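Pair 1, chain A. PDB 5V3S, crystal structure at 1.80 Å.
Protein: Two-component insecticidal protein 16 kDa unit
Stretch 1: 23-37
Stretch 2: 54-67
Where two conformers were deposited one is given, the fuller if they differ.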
# COMPACT_ATOMS: atom_id res chain seq x y z
N THR A 23 1.26 -2.63 4.91
CA THR A 23 0.49 -2.38 6.12
C THR A 23 0.67 -0.88 6.39
O THR A 23 1.82 -0.42 6.40
CB THR A 23 0.97 -3.28 7.28
OG1 THR A 23 0.71 -4.62 6.96
CG2 THR A 23 0.22 -2.96 8.51
N ILE A 24 -0.44 -0.15 6.63
CA ILE A 24 -0.43 1.30 6.96
C ILE A 24 -0.93 1.44 8.37
O ILE A 24 -2.05 0.94 8.67
CB ILE A 24 -1.34 2.07 5.98
CG1 ILE A 24 -0.93 1.76 4.55
CG2 ILE A 24 -1.35 3.59 6.21
CD1 ILE A 24 -1.78 0.72 3.88
N PHE A 25 -0.07 1.98 9.25
CA PHE A 25 -0.42 2.12 10.68
C PHE A 25 -0.43 3.59 10.89
O PHE A 25 0.51 4.28 10.47
CB PHE A 25 0.70 1.52 11.60
CG PHE A 25 0.36 1.53 13.04
CD1 PHE A 25 -0.34 0.51 13.60
CD2 PHE A 25 0.66 2.65 13.83
CE1 PHE A 25 -0.66 0.51 14.95
CE2 PHE A 25 0.29 2.68 15.20
CZ PHE A 25 -0.38 1.62 15.72
N VAL A 26 -1.41 4.11 11.64
CA VAL A 26 -1.63 5.56 11.71
C VAL A 26 -1.79 5.99 13.14
O VAL A 26 -2.25 5.18 13.93
CB VAL A 26 -2.86 6.03 10.92
CG1 VAL A 26 -2.78 5.48 9.47
CG2 VAL A 26 -4.13 5.55 11.54
N VAL A 27 -1.48 7.26 13.37
CA VAL A 27 -1.51 7.88 14.71
C VAL A 27 -1.98 9.32 14.61
O VAL A 27 -1.59 10.06 13.78
CB VAL A 27 -0.09 7.83 15.37
CG1 VAL A 27 -0.09 8.43 16.76
CG2 VAL A 27 0.52 6.45 15.36
N ASN A 28 -2.82 9.67 15.55
CA ASN A 28 -3.27 11.03 15.83
C ASN A 28 -4.35 11.61 14.91
O ASN A 28 -4.62 12.84 14.92
CB ASN A 28 -2.14 12.01 16.02
CG ASN A 28 -2.58 13.24 16.82
OD1 ASN A 28 -3.42 13.09 17.70
ND2 ASN A 28 -2.05 14.44 16.49
N SER A 29 -5.00 10.73 14.13
CA SER A 29 -6.17 11.05 13.29
C SER A 29 -6.72 9.74 12.75
O SER A 29 -6.12 8.70 12.97
CB SER A 29 -5.83 11.96 12.15
OG SER A 29 -6.97 12.66 11.71
N ASN A 30 -7.88 9.78 12.11
CA ASN A 30 -8.37 8.62 11.32
C ASN A 30 -8.17 9.01 9.88
O ASN A 30 -8.41 10.13 9.52
CB ASN A 30 -9.82 8.36 11.53
CG ASN A 30 -10.15 8.34 13.02
OD1 ASN A 30 -9.43 7.71 13.80
ND2 ASN A 30 -11.21 9.02 13.38
N PHE A 31 -7.67 8.05 9.07
CA PHE A 31 -7.30 8.30 7.71
C PHE A 31 -8.10 7.35 6.82
O PHE A 31 -8.65 6.38 7.33
CB PHE A 31 -5.77 7.96 7.51
CG PHE A 31 -4.84 8.86 8.28
CD1 PHE A 31 -4.64 8.70 9.64
CD2 PHE A 31 -4.12 9.83 7.64
CE1 PHE A 31 -3.68 9.49 10.32
CE2 PHE A 31 -3.22 10.66 8.29
CZ PHE A 31 -3.01 10.49 9.66
N LYS A 32 -8.16 7.70 5.53
CA LYS A 32 -9.02 7.05 4.53
C LYS A 32 -8.19 6.64 3.32
O LYS A 32 -7.49 7.54 2.74
CB LYS A 32 -10.10 8.00 4.08
CG LYS A 32 -11.13 7.42 3.11
CD LYS A 32 -12.15 8.51 2.72
CE LYS A 32 -11.52 9.73 2.01
NZ LYS A 32 -12.53 10.66 1.34
N VAL A 33 -8.33 5.36 2.93
CA VAL A 33 -7.74 4.90 1.64
C VAL A 33 -8.63 5.31 0.48
O VAL A 33 -9.85 5.08 0.49
CB VAL A 33 -7.45 3.39 1.65
CG1 VAL A 33 -6.80 3.02 0.36
CG2 VAL A 33 -6.64 2.93 2.90
N GLU A 34 -8.07 5.89 -0.60
CA GLU A 34 -8.87 6.14 -1.79
C GLU A 34 -7.92 5.98 -2.98
O GLU A 34 -6.69 5.91 -2.84
CB GLU A 34 -9.45 7.55 -1.82
CG GLU A 34 -10.47 7.88 -0.83
CD GLU A 34 -11.80 7.19 -1.00
OE1 GLU A 34 -12.20 6.69 -2.08
OE2 GLU A 34 -12.48 7.15 0.06
N GLY A 35 -8.52 5.91 -4.15
CA GLY A 35 -7.73 5.91 -5.36
C GLY A 35 -7.03 4.56 -5.67
O GLY A 35 -6.12 4.50 -6.53
N ALA A 36 -7.39 3.47 -4.98
CA ALA A 36 -6.72 2.20 -5.26
C ALA A 36 -7.01 1.70 -6.69
O ALA A 36 -8.16 1.73 -7.15
CB ALA A 36 -7.15 1.12 -4.24
N TYR A 37 -5.96 1.21 -7.38
CA TYR A 37 -6.11 0.64 -8.68
C TYR A 37 -5.06 -0.39 -8.92
O TYR A 37 -4.04 -0.46 -8.23
CB TYR A 37 -6.00 1.77 -9.73
CG TYR A 37 -4.61 2.27 -9.90
CD1 TYR A 37 -4.07 3.20 -9.07
CD2 TYR A 37 -3.77 1.75 -10.93
CE1 TYR A 37 -2.77 3.62 -9.17
CE2 TYR A 37 -2.48 2.21 -11.06
CZ TYR A 37 -1.98 3.12 -10.12
OH TYR A 37 -0.69 3.53 -10.17
N SER A 54 -11.89 -6.42 -4.74
CA SER A 54 -11.75 -5.42 -5.74
C SER A 54 -11.15 -4.15 -5.16
O SER A 54 -11.25 -3.92 -3.92
CB SER A 54 -13.13 -5.14 -6.36
OG SER A 54 -13.95 -4.61 -5.33
N PRO A 55 -10.65 -3.26 -6.03
CA PRO A 55 -10.28 -1.88 -5.62
C PRO A 55 -11.36 -1.21 -4.84
O PRO A 55 -11.04 -0.49 -3.85
CB PRO A 55 -10.01 -1.17 -6.96
CG PRO A 55 -9.46 -2.29 -7.78
CD PRO A 55 -10.26 -3.52 -7.44
N SER A 56 -12.62 -1.42 -5.29
CA SER A 56 -13.73 -0.77 -4.62
C SER A 56 -13.92 -1.18 -3.12
O SER A 56 -14.40 -0.38 -2.30
CB SER A 56 -15.00 -0.89 -5.46
OG SER A 56 -15.54 -2.22 -5.52
N GLN A 57 -13.53 -2.40 -2.79
CA GLN A 57 -13.54 -2.87 -1.39
C GLN A 57 -12.45 -2.26 -0.50
O GLN A 57 -12.66 -2.17 0.71
CB GLN A 57 -13.44 -4.37 -1.33
CG GLN A 57 -14.71 -4.98 -1.95
CD GLN A 57 -14.65 -6.45 -1.94
OE1 GLN A 57 -14.09 -7.08 -2.88
NE2 GLN A 57 -15.07 -7.05 -0.82
N ILE A 58 -11.37 -1.79 -1.13
CA ILE A 58 -10.32 -1.02 -0.44
C ILE A 58 -10.70 0.47 -0.30
O ILE A 58 -10.58 1.06 0.80
CB ILE A 58 -9.02 -1.20 -1.20
CG1 ILE A 58 -8.57 -2.62 -1.10
CG2 ILE A 58 -7.90 -0.34 -0.64
CD1 ILE A 58 -7.50 -2.93 -2.11
N ASN A 59 -11.12 1.07 -1.43
CA ASN A 59 -11.41 2.46 -1.45
C ASN A 59 -12.50 2.83 -0.46
O ASN A 59 -13.52 2.13 -0.35
CB ASN A 59 -11.79 2.88 -2.86
CG ASN A 59 -10.60 2.95 -3.74
OD1 ASN A 59 -9.47 3.00 -3.24
ND2 ASN A 59 -10.79 2.71 -5.02
N GLY A 60 -12.26 3.88 0.33
CA GLY A 60 -13.17 4.26 1.39
C GLY A 60 -12.92 3.71 2.76
O GLY A 60 -13.56 4.18 3.79
N THR A 61 -11.98 2.80 2.86
CA THR A 61 -11.60 2.15 4.12
C THR A 61 -11.08 3.23 5.08
O THR A 61 -10.16 3.95 4.78
CB THR A 61 -10.52 1.06 3.89
OG1 THR A 61 -11.12 0.00 3.19
CG2 THR A 61 -10.04 0.41 5.24
N ILE A 62 -11.60 3.26 6.29
CA ILE A 62 -11.05 4.17 7.26
C ILE A 62 -10.07 3.40 8.15
O ILE A 62 -10.48 2.42 8.64
CB ILE A 62 -12.20 4.80 8.11
CG1 ILE A 62 -13.16 5.61 7.21
CG2 ILE A 62 -11.62 5.67 9.28
CD1 ILE A 62 -12.55 6.80 6.56
N ILE A 63 -8.84 3.94 8.35
CA ILE A 63 -7.88 3.48 9.31
C ILE A 63 -7.98 4.36 10.53
O ILE A 63 -7.62 5.50 10.51
CB ILE A 63 -6.45 3.49 8.80
CG1 ILE A 63 -6.38 2.83 7.40
CG2 ILE A 63 -5.52 2.70 9.74
CD1 ILE A 63 -5.11 2.95 6.74
N LYS A 64 -8.43 3.77 11.61
CA LYS A 64 -8.54 4.54 12.88
C LYS A 64 -7.24 4.78 13.61
O LYS A 64 -6.32 4.00 13.56
CB LYS A 64 -9.51 3.83 13.78
CG LYS A 64 -10.90 3.97 13.21
CD LYS A 64 -11.89 3.09 13.93
CE LYS A 64 -12.40 3.85 15.12
NZ LYS A 64 -13.06 2.89 16.10
N ASP A 65 -7.21 5.85 14.39
CA ASP A 65 -6.10 6.15 15.21
C ASP A 65 -5.59 4.97 15.98
O ASP A 65 -6.36 4.37 16.71
CB ASP A 65 -6.53 7.28 16.21
CG ASP A 65 -5.41 8.05 16.77
OD1 ASP A 65 -4.23 7.68 16.84
OD2 ASP A 65 -5.71 9.17 17.26
N GLU A 66 -4.26 4.73 15.89
CA GLU A 66 -3.51 3.63 16.55
C GLU A 66 -3.87 2.25 16.04
O GLU A 66 -3.61 1.29 16.74
CB GLU A 66 -3.54 3.67 18.08
CG GLU A 66 -3.04 5.02 18.68
CD GLU A 66 -3.26 5.11 20.19
OE1 GLU A 66 -3.78 4.20 20.87
OE2 GLU A 66 -2.91 6.16 20.69
N ASP A 67 -4.52 2.18 14.86
CA ASP A 67 -4.77 0.94 14.15
C ASP A 67 -4.01 0.86 12.84
O ASP A 67 -3.48 1.81 12.34
CB ASP A 67 -6.24 0.82 13.77
CG ASP A 67 -7.17 0.52 14.94
OD1 ASP A 67 -6.73 0.18 16.08
OD2 ASP A 67 -8.41 0.61 14.71
O HOH W 1 -4.02 11.03 19.54

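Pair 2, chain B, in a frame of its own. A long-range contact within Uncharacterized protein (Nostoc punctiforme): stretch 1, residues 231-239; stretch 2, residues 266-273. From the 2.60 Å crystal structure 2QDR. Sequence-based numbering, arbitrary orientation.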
# COMPACT_ATOMS: atom_id res chain seq x y z
N LYS B 231 1.61 19.37 -20.54
CA LYS B 231 1.63 18.82 -21.91
C LYS B 231 0.50 19.18 -22.86
O LYS B 231 0.78 19.42 -24.03
CB LYS B 231 1.81 17.27 -21.85
CG LYS B 231 3.14 16.89 -21.17
CD LYS B 231 3.14 15.54 -20.46
CE LYS B 231 4.37 15.43 -19.55
NZ LYS B 231 4.33 14.23 -18.68
N TYR B 232 -0.75 19.25 -22.38
CA TYR B 232 -1.89 19.52 -23.24
C TYR B 232 -2.74 20.67 -22.73
O TYR B 232 -2.48 21.24 -21.68
CB TYR B 232 -2.75 18.25 -23.28
CG TYR B 232 -1.95 16.96 -23.23
CD1 TYR B 232 -1.15 16.55 -24.29
CD2 TYR B 232 -2.02 16.14 -22.10
CE1 TYR B 232 -0.42 15.37 -24.22
CE2 TYR B 232 -1.29 14.95 -22.03
CZ TYR B 232 -0.50 14.57 -23.09
OH TYR B 232 0.22 13.39 -23.01
N GLN B 233 -3.76 21.03 -23.51
CA GLN B 233 -4.69 22.07 -23.11
C GLN B 233 -5.70 21.37 -22.20
O GLN B 233 -5.70 20.14 -22.13
CB GLN B 233 -5.41 22.71 -24.29
CG GLN B 233 -4.46 23.34 -25.31
CD GLN B 233 -5.19 24.05 -26.44
OE1 GLN B 233 -6.17 24.76 -26.24
NE2 GLN B 233 -4.66 23.89 -27.64
N MSE B 234 -6.54 22.14 -21.52
CA MSE B 234 -7.56 21.58 -20.62
C MSE B 234 -8.94 22.22 -20.74
O MSE B 234 -9.10 23.41 -20.50
CB MSE B 234 -7.13 21.71 -19.17
CG MSE B 234 -5.92 20.90 -18.78
SE MSE B 234 -5.55 21.35 -16.92
CE MSE B 234 -3.95 20.57 -16.72
N ILE B 235 -9.92 21.40 -21.09
CA ILE B 235 -11.30 21.85 -21.18
C ILE B 235 -11.78 21.71 -19.72
O ILE B 235 -11.75 20.61 -19.15
CB ILE B 235 -12.10 21.03 -22.18
CG1 ILE B 235 -11.46 21.15 -23.57
CG2 ILE B 235 -13.57 21.50 -22.18
CD1 ILE B 235 -11.99 20.19 -24.60
N GLN B 236 -12.16 22.83 -19.13
CA GLN B 236 -12.59 22.89 -17.74
C GLN B 236 -14.09 23.15 -17.59
O GLN B 236 -14.50 24.31 -17.52
CB GLN B 236 -11.78 23.98 -17.02
CG GLN B 236 -10.28 23.66 -16.93
CD GLN B 236 -9.47 24.66 -16.10
OE1 GLN B 236 -9.99 25.65 -15.60
NE2 GLN B 236 -8.17 24.39 -15.96
N PRO B 237 -14.93 22.09 -17.55
CA PRO B 237 -16.39 22.26 -17.37
C PRO B 237 -16.80 22.67 -15.94
O PRO B 237 -17.60 22.00 -15.30
CB PRO B 237 -16.94 20.88 -17.75
CG PRO B 237 -15.90 19.98 -17.29
CD PRO B 237 -14.62 20.67 -17.75
N TYR B 238 -16.28 23.80 -15.47
CA TYR B 238 -16.53 24.29 -14.12
C TYR B 238 -15.94 25.68 -13.98
O TYR B 238 -15.13 26.08 -14.81
CB TYR B 238 -15.91 23.34 -13.08
CG TYR B 238 -14.43 23.07 -13.30
CD1 TYR B 238 -13.45 23.88 -12.73
CD2 TYR B 238 -14.00 22.00 -14.09
CE1 TYR B 238 -12.10 23.64 -12.94
CE2 TYR B 238 -12.65 21.76 -14.29
CZ TYR B 238 -11.70 22.58 -13.71
OH TYR B 238 -10.36 22.34 -13.91
N ASN B 239 -16.35 26.42 -12.95
CA ASN B 239 -15.81 27.76 -12.70
C ASN B 239 -14.62 27.64 -11.78
O ASN B 239 -14.65 26.86 -10.82
CB ASN B 239 -16.84 28.69 -12.07
CG ASN B 239 -18.01 28.96 -12.97
OD1 ASN B 239 -17.86 29.29 -14.14
ND2 ASN B 239 -19.21 28.88 -12.40
N SER B 266 -17.11 28.35 -16.67
CA SER B 266 -17.39 27.01 -17.15
C SER B 266 -17.16 26.81 -18.65
O SER B 266 -17.54 27.64 -19.45
CB SER B 266 -18.81 26.62 -16.76
OG SER B 266 -18.89 26.61 -15.35
N PHE B 267 -16.47 25.71 -18.97
CA PHE B 267 -16.13 25.27 -20.34
C PHE B 267 -15.06 26.12 -21.05
O PHE B 267 -15.06 26.22 -22.27
CB PHE B 267 -17.39 25.10 -21.23
CG PHE B 267 -18.45 24.23 -20.59
CD1 PHE B 267 -18.31 22.85 -20.59
CD2 PHE B 267 -19.58 24.80 -19.99
CE1 PHE B 267 -19.28 22.04 -20.00
CE2 PHE B 267 -20.56 23.99 -19.40
CZ PHE B 267 -20.40 22.61 -19.40
N SER B 268 -14.13 26.68 -20.27
CA SER B 268 -13.02 27.44 -20.82
C SER B 268 -11.99 26.42 -21.27
O SER B 268 -11.94 25.32 -20.73
CB SER B 268 -12.39 28.36 -19.78
OG SER B 268 -13.32 29.28 -19.28
N THR B 269 -11.17 26.77 -22.24
CA THR B 269 -10.15 25.88 -22.77
C THR B 269 -8.79 26.47 -22.40
O THR B 269 -8.26 27.33 -23.11
CB THR B 269 -10.31 25.69 -24.28
OG1 THR B 269 -11.63 25.20 -24.54
CG2 THR B 269 -9.27 24.70 -24.83
N LEU B 270 -8.24 26.01 -21.28
CA LEU B 270 -6.96 26.53 -20.78
C LEU B 270 -5.75 26.02 -21.55
O LEU B 270 -5.62 24.81 -21.74
CB LEU B 270 -6.77 26.24 -19.28
CG LEU B 270 -7.53 27.19 -18.33
CD1 LEU B 270 -6.86 28.58 -18.26
CD2 LEU B 270 -9.02 27.34 -18.66
N PRO B 271 -4.86 26.93 -22.00
CA PRO B 271 -3.66 26.49 -22.71
C PRO B 271 -2.70 25.67 -21.86
O PRO B 271 -2.91 25.48 -20.66
CB PRO B 271 -2.96 27.81 -23.09
CG PRO B 271 -4.01 28.86 -23.00
CD PRO B 271 -4.93 28.41 -21.92
N ARG B 272 -1.63 25.21 -22.49
CA ARG B 272 -0.62 24.40 -21.83
C ARG B 272 0.05 25.21 -20.73
O ARG B 272 0.29 26.39 -20.91
CB ARG B 272 0.41 23.99 -22.88
CG ARG B 272 1.48 23.02 -22.46
CD ARG B 272 2.39 22.75 -23.66
NE ARG B 272 3.23 21.58 -23.48
CZ ARG B 272 4.09 21.07 -24.37
NH1 ARG B 272 4.28 21.63 -25.56
NH2 ARG B 272 4.78 19.99 -24.06
N HIS B 273 0.32 24.56 -19.60
CA HIS B 273 0.97 25.16 -18.43
C HIS B 273 2.40 24.71 -18.33
O HIS B 273 2.66 23.50 -18.33
CB HIS B 273 0.29 24.75 -17.14
CG HIS B 273 -1.06 25.35 -16.92
ND1 HIS B 273 -2.15 25.08 -17.71
CD2 HIS B 273 -1.51 26.14 -15.91
CE1 HIS B 273 -3.21 25.72 -17.24
NE2 HIS B 273 -2.85 26.36 -16.14
O HOH W 2 -3.52 23.03 -19.97

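What backbone arrangement do the two pairs share? Both are short antiparallel ladders, and fourteen residues superpose with an RMSD of 0.7 Å. In pair 1, F31(A) pairs with I63(A) through F31(A) N to I63(A) O at 2.9 Å and I63(A) N to F31(A) O at 2.7 Å. The matching residues of pair 2, M234(B) and L270(B), do the same, with M234(B) N to L270(B) O and L270(B) N to M234(B) O both at 2.8 Å. One step along, V33(A) N donates to T61(A) O at 3.0 Å, as Q236(B) N does to S268(B) O at 3.0 Å. The return bonds also match: G60(A) N to V33(A) O at 2.7 Å, and F267(B) N to Q236(B) O at 2.8 Å.

How is the face holding F31(A) and I63(A) filled? I63(A) has the largest covered area in pair 1. Its CG2 meets V26(A) CG2 at 3.6 Å, and its CD1 reaches I24(A) CG2 at 3.9 Å and V33(A) CG2 at 4.1 Å. L270(B) takes its position in pair 2, where it has the side chain of Q236(B), the counterpart of V33(A), as a neighbour. An aliphatic neighbour is replaced by a longer amide side chain. At the F31(A) position, an aromatic ring gives way to the flexible chain of selenomethionine M234(B). T61(A) and S268(B) nearly coincide, their side-chain centres 0.6 Å apart.

What happens on the face of K32(A) and I62(A)? Here K32(A) CB packs against I62(A) CD1 at 3.7 Å, while the end of the lysine leads away. I235(B) and T269(B) occupy these positions in reversed character: the aliphatic residue is now on the first strand, with I235(B) CG1 4.2 Å from T269(B) OG1. The long lysine is thus matched by a buried isoleucine.

How do the ends of the ladder differ? G60(A) has backbone angles that call for glycine, and E34(A) OE2 approaches its CA at 3.3 Å. The matching F267(B), also at positive phi, instead lays its ring against P237(B), the counterpart of E34(A): P237(B) CB is 3.4 Å from F267(B) CE1, and P237(B) CA sits over the ring face. At the other end, N30(A) OD1 accepts from D65(A) N at 3.0 Å, and D65(A) OD1 accepts from N28(A) N at 2.8 Å. In pair 2 the guanidinium of R272(B), matching D65(A), places one face beneath K231(B) O, which lies 3.3 Å from R272(B) NE without a hydrogen bond.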